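Local coordinates for protein putative DsbA oxidoreductase SCO1869 (Streptomyces coelicolor A3, PDB 3GL5) that is probably a thiol-disulfide oxidoreductase of the DsbA family with a thioredoxin-type fold, though its function in the cell is not established, at residues A[5-10]-A[38-43]. Numbering follows the deposited sequence.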
# COMPACT_ATOMS: atom_id res chain seq x y z
N VAL A 5 3.67 7.48 5.92
CA VAL A 5 2.96 7.76 7.18
C VAL A 5 1.64 6.94 7.26
O VAL A 5 0.70 7.17 6.46
CB VAL A 5 2.64 9.28 7.36
CG1 VAL A 5 1.75 9.50 8.58
CG2 VAL A 5 3.91 10.08 7.48
N GLU A 6 1.57 5.98 8.19
CA GLU A 6 0.35 5.18 8.41
C GLU A 6 -0.49 5.75 9.54
O GLU A 6 0.03 6.13 10.61
CB GLU A 6 0.71 3.75 8.73
CG GLU A 6 1.66 3.12 7.71
CD GLU A 6 2.32 1.89 8.23
OE1 GLU A 6 3.40 2.00 8.86
OE2 GLU A 6 1.73 0.81 8.07
N ILE A 7 -1.79 5.81 9.33
CA ILE A 7 -2.67 6.45 10.30
C ILE A 7 -3.78 5.48 10.70
O ILE A 7 -4.71 5.23 9.91
CB ILE A 7 -3.35 7.72 9.72
CG1 ILE A 7 -2.31 8.66 9.12
CG2 ILE A 7 -4.25 8.37 10.77
CD1 ILE A 7 -2.94 9.95 8.54
N TRP A 8 -3.70 4.95 11.91
CA TRP A 8 -4.79 4.10 12.44
C TRP A 8 -5.91 4.95 13.01
O TRP A 8 -5.64 5.87 13.75
CB TRP A 8 -4.25 3.18 13.53
CG TRP A 8 -3.65 1.96 12.99
CD1 TRP A 8 -4.26 0.73 12.87
CD2 TRP A 8 -2.32 1.79 12.48
NE1 TRP A 8 -3.38 -0.19 12.33
CE2 TRP A 8 -2.18 0.43 12.09
CE3 TRP A 8 -1.22 2.66 12.32
CZ2 TRP A 8 -0.99 -0.08 11.54
CZ3 TRP A 8 -0.03 2.14 11.79
CH2 TRP A 8 0.06 0.81 11.38
N SER A 9 -7.16 4.65 12.68
CA SER A 9 -8.29 5.41 13.25
C SER A 9 -9.57 4.59 13.17
O SER A 9 -9.63 3.59 12.42
CB SER A 9 -8.54 6.74 12.50
OG SER A 9 -7.64 7.77 12.89
N ASP A 10 -10.57 5.01 13.96
CA ASP A 10 -11.91 4.46 13.89
C ASP A 10 -12.84 5.57 13.46
O ASP A 10 -12.56 6.73 13.71
CB ASP A 10 -12.37 3.99 15.27
CG ASP A 10 -13.41 2.92 15.21
OD1 ASP A 10 -14.02 2.68 14.14
OD2 ASP A 10 -13.65 2.30 16.27
N VAL A 38 0.66 8.61 2.45
CA VAL A 38 -0.24 8.45 3.60
C VAL A 38 -1.11 7.21 3.36
O VAL A 38 -1.75 7.10 2.30
CB VAL A 38 -1.13 9.68 3.78
CG1 VAL A 38 -2.11 9.49 4.95
CG2 VAL A 38 -0.28 10.91 3.98
N VAL A 39 -1.11 6.27 4.30
CA VAL A 39 -1.88 5.05 4.17
C VAL A 39 -2.81 4.99 5.39
O VAL A 39 -2.34 5.14 6.54
CB VAL A 39 -0.95 3.80 4.13
CG1 VAL A 39 -1.78 2.46 4.21
CG2 VAL A 39 -0.10 3.80 2.88
N HIS A 40 -4.11 4.83 5.15
CA HIS A 40 -5.08 4.70 6.23
C HIS A 40 -5.29 3.25 6.60
O HIS A 40 -5.23 2.37 5.72
CB HIS A 40 -6.41 5.38 5.89
CG HIS A 40 -6.29 6.85 5.74
ND1 HIS A 40 -5.93 7.67 6.79
CD2 HIS A 40 -6.38 7.65 4.64
CE1 HIS A 40 -5.86 8.92 6.35
NE2 HIS A 40 -6.12 8.94 5.06
N ARG A 41 -5.52 3.03 7.89
CA ARG A 41 -5.47 1.71 8.53
C ARG A 41 -6.64 1.59 9.50
O ARG A 41 -7.00 2.57 10.14
CB ARG A 41 -4.21 1.62 9.38
CG ARG A 41 -2.96 1.63 8.59
CD ARG A 41 -2.75 0.24 8.18
NE ARG A 41 -1.42 0.06 7.71
CZ ARG A 41 -0.83 -1.12 7.62
NH1 ARG A 41 -1.46 -2.24 8.02
NH2 ARG A 41 0.40 -1.16 7.16
N SER A 42 -7.25 0.41 9.56
CA SER A 42 -8.43 0.19 10.38
C SER A 42 -8.07 0.05 11.86
O SER A 42 -7.11 -0.61 12.21
CB SER A 42 -9.08 -1.13 10.00
OG SER A 42 -9.49 -1.12 8.65
N PHE A 43 -8.92 0.61 12.71
CA PHE A 43 -8.85 0.32 14.13
C PHE A 43 -10.25 0.39 14.68
O PHE A 43 -10.99 1.29 14.33
CB PHE A 43 -7.96 1.38 14.81
CG PHE A 43 -7.62 1.08 16.27
CD1 PHE A 43 -6.39 0.52 16.60
CD2 PHE A 43 -8.51 1.42 17.31
CE1 PHE A 43 -6.04 0.24 17.96
CE2 PHE A 43 -8.18 1.17 18.67
CZ PHE A 43 -6.95 0.57 18.99
O HOH W 1 -7.19 6.78 9.00
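Segments 5-9 and 38-42 belong to the two parallel strands, 3-9 and 36-42, of the beta-alpha-beta unit that opens the thioredoxin-type fold, with Trp8 lying against Arg41 on one face of the sheet. Val39 is held to strand 5-9 through both backbone atoms, its N by Val5 O and its O by Ile7 N at 2.9 Å; Arg41 N then reaches Ile7 O, and Ser9 N reaches Arg41 O. Arg41 CB sits 3.4 Å from the centroid of the five-membered ring of Trp8, almost on the ring normal, a CH-pi contact. A bend at chi2 (-84°) carries the rest of Arg41 alongside the indole, where CZ2 of the ring stands over the rim of one guanidinium face, the planes 21° apart. Arg41 NH2 also meets Glu6 OE2 in a salt bridge, weak as a hydrogen bond. An alanine in place of Trp8 would probably open a gap beside the arginine chain and leave the Asp172 backbone O without its indole N-H. On the other face Ile7 CD1 packs 3.7 Å from Val38 CG1, and one water joins Ile7 O to His40 ND1. Helix 14-28, whose first turn carries Cys16 of the Cys13-Cys16 disulfide, covers Val5 and Val38 through Phe23. Helix 166-178 packs on Trp8 and Arg41; the backbone O of its Asp172 accepts from Trp8 NE1 and OD1 forms a salt bridge with Arg41 NH1, while strand 186-189 continues the sheet beyond strand 3-9.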